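Local coordinates for kinesin-like protein KIF19 (Mus musculus, PDB 5GSZ), which walks toward microtubule plus ends as a kinesin-8 motor and sets the length of motile cilia by depolymerizing microtubules at ciliary tips, at residues T127-D130 / L131-I135. Residues are numbered along the deposited sequence; the frame is centred on the assembly and turned at random.
Sequences TLND and LFRAI
A local contact one turn apart within helix 123-136 of the kinesin motor domain pairs L128 with F132, and both N129 and D130 with R133. It illustrates how an amphipathic helix divides its work: an apolar side against the sheet and helix 192-203, and a polar side carrying N129, D130 and R133. The helix packs against the central mixed beta-sheet of this P-loop NTPase fold, away from the nucleotide pocket. Its backbone supplies the frame: R133 N donates to N129 O at 3.2 Å, and A134 N to D130 O at 3.1 Å. F132 N bonds to L128 O, and that same oxygen lies over one face of the F132 ring, displaced toward its rim and 3.2 Å from CD2. The ring takes this position because CG stands anti to the carbonyl carbon (chi1 -60°), which sends it back along the helix until CE2 comes 4.4 Å from L128 CB. Replacing F132 by an alanine would probably open a gap beside L128, where I195 of helix 192-203 and V146 of strand 142-154 meet the ring, and leave L128 O without the ring face over it. On the polar side, D130 OD2 is hydrogen-bonded to Y81 OH and salt-bridged to K86 NZ, while OD1 forms a weak, long salt bridge with R133 NH1 at 3.5 Å. R133 CG stands beside the backbone N, and after an extended run to NE the last torsion turns NH1 back towards N129 and D130. The D130 carboxylate meets the guanidinium at an edge, with the two planes 72° apart. The N129 amide lies much flatter to the same group, 28° from its plane, and its OD1 sits obliquely 2.7 Å from R133 NH1, at an angle too poor for a hydrogen bond.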
ATOM      1  N   THR A 127     -12.169   5.264   2.568  1.00 48.94           N
ATOM      2  CA  THR A 127     -11.435   6.172   3.433  1.00 49.98           C
ATOM      3  C   THR A 127     -11.747   7.628   3.119  1.00 48.14           C
ATOM      4  O   THR A 127     -11.934   8.428   4.042  1.00 50.01           O
ATOM      5  CB  THR A 127      -9.939   5.901   3.314  1.00 44.99           C
ATOM      6  OG1 THR A 127      -9.718   4.489   3.389  1.00 45.87           O
ATOM      7  CG2 THR A 127      -9.183   6.577   4.439  1.00 38.95           C
ATOM      8  N   LEU A 128     -11.794   7.997   1.833  1.00 48.05           N
ATOM      9  CA  LEU A 128     -12.206   9.358   1.492  1.00 46.97           C
ATOM     10  C   LEU A 128     -13.576   9.671   2.061  1.00 53.71           C
ATOM     11  O   LEU A 128     -13.862  10.820   2.421  1.00 56.17           O
ATOM     12  CB  LEU A 128     -12.197   9.579  -0.022  1.00 43.11           C
ATOM     13  CG  LEU A 128     -10.868   9.856  -0.740  1.00 51.80           C
ATOM     14  CD1 LEU A 128      -9.890   8.718  -0.819  1.00 48.63           C
ATOM     15  CD2 LEU A 128     -11.129  10.374  -2.134  1.00 55.29           C
ATOM     16  N   ASN A 129     -14.414   8.654   2.204  1.00 56.45           N
ATOM     17  CA  ASN A 129     -15.802   8.862   2.575  1.00 54.69           C
ATOM     18  C   ASN A 129     -15.945   9.144   4.065  1.00 52.85           C
ATOM     19  O   ASN A 129     -16.573  10.126   4.466  1.00 57.52           O
ATOM     20  CB  ASN A 129     -16.593   7.634   2.160  1.00 56.05           C
ATOM     21  CG  ASN A 129     -17.974   7.966   1.733  1.00 66.57           C
ATOM     22  OD1 ASN A 129     -18.822   8.375   2.539  1.00 74.10           O
ATOM     23  ND2 ASN A 129     -18.204   7.868   0.436  1.00 59.98           N
ATOM     24  N   ASP A 130     -15.366   8.294   4.900  1.00 50.01           N
ATOM     25  CA  ASP A 130     -15.360   8.588   6.321  1.00 56.30           C
ATOM     26  C   ASP A 130     -14.548   9.831   6.642  1.00 55.17           C
ATOM     27  O   ASP A 130     -14.667  10.389   7.741  1.00 51.13           O
ATOM     28  CB  ASP A 130     -14.803   7.402   7.096  1.00 53.90           C
ATOM     29  CG  ASP A 130     -15.828   6.349   7.347  1.00 56.17           C
ATOM     30  OD1 ASP A 130     -17.023   6.624   7.079  1.00 61.22           O
ATOM     31  OD2 ASP A 130     -15.435   5.272   7.841  1.00 54.97           O
ATOM     32  N   LEU A 131     -13.714  10.265   5.712  1.00 50.42           N
ATOM     33  CA  LEU A 131     -12.937  11.462   5.949  1.00 54.27           C
ATOM     34  C   LEU A 131     -13.834  12.691   5.902  1.00 55.69           C
ATOM     35  O   LEU A 131     -13.780  13.549   6.789  1.00 52.52           O
ATOM     36  CB  LEU A 131     -11.819  11.523   4.917  1.00 51.31           C
ATOM     37  CG  LEU A 131     -10.636  12.386   5.283  1.00 51.62           C
ATOM     38  CD1 LEU A 131      -9.373  11.718   4.769  1.00 47.64           C
ATOM     39  CD2 LEU A 131     -10.831  13.745   4.645  1.00 55.81           C
ATOM     40  N   PHE A 132     -14.711  12.755   4.892  1.00 57.44           N
ATOM     41  CA  PHE A 132     -15.627  13.878   4.731  1.00 54.85           C
ATOM     42  C   PHE A 132     -16.747  13.878   5.767  1.00 54.26           C
ATOM     43  O   PHE A 132     -17.272  14.943   6.102  1.00 57.14           O
ATOM     44  CB  PHE A 132     -16.211  13.856   3.324  1.00 54.37           C
ATOM     45  CG  PHE A 132     -15.176  13.954   2.250  1.00 60.45           C
ATOM     46  CD1 PHE A 132     -13.998  14.654   2.471  1.00 63.39           C
ATOM     47  CD2 PHE A 132     -15.360  13.328   1.027  1.00 62.62           C
ATOM     48  CE1 PHE A 132     -13.034  14.749   1.484  1.00 57.46           C
ATOM     49  CE2 PHE A 132     -14.401  13.403   0.047  1.00 58.33           C
ATOM     50  CZ  PHE A 132     -13.239  14.114   0.275  1.00 64.00           C
ATOM     51  N   ARG A 133     -17.143  12.713   6.276  1.00 51.19           N
ATOM     52  CA  ARG A 133     -18.074  12.694   7.400  1.00 56.83           C
ATOM     53  C   ARG A 133     -17.418  13.232   8.666  1.00 54.54           C
ATOM     54  O   ARG A 133     -17.947  14.143   9.316  1.00 53.83           O
ATOM     55  CB  ARG A 133     -18.591  11.277   7.639  1.00 61.03           C
ATOM     56  CG  ARG A 133     -19.581  10.800   6.607  1.00 65.25           C
ATOM     57  CD  ARG A 133     -20.253   9.529   7.068  1.00 68.68           C
ATOM     58  NE  ARG A 133     -21.178   9.066   6.049  1.00 73.16           N
ATOM     59  CZ  ARG A 133     -20.860   8.200   5.096  1.00 80.60           C
ATOM     60  NH1 ARG A 133     -19.632   7.681   5.052  1.00 73.96           N
ATOM     61  NH2 ARG A 133     -21.774   7.841   4.200  1.00 79.46           N
ATOM     62  N   ALA A 134     -16.275  12.655   9.043  1.00 54.15           N
ATOM     63  CA  ALA A 134     -15.514  13.146  10.184  1.00 51.71           C
ATOM     64  C   ALA A 134     -15.243  14.640  10.085  1.00 55.59           C
ATOM     65  O   ALA A 134     -15.198  15.335  11.109  1.00 57.00           O
ATOM     66  CB  ALA A 134     -14.194  12.381  10.289  1.00 52.98           C
ATOM     67  N   ILE A 135     -15.069  15.157   8.868  1.00 50.61           N
ATOM     68  CA  ILE A 135     -14.814  16.582   8.712  1.00 51.26           C
ATOM     69  C   ILE A 135     -16.069  17.391   9.012  1.00 57.50           C
ATOM     70  O   ILE A 135     -15.996  18.450   9.647  1.00 59.78           O
ATOM     71  CB  ILE A 135     -14.256  16.880   7.308  1.00 53.75           C
ATOM     72  CG1 ILE A 135     -12.768  16.532   7.259  1.00 52.12           C
ATOM     73  CG2 ILE A 135     -14.467  18.332   6.927  1.00 43.78           C
ATOM     74  CD1 ILE A 135     -12.159  16.753   5.928  1.00 47.30           C
TER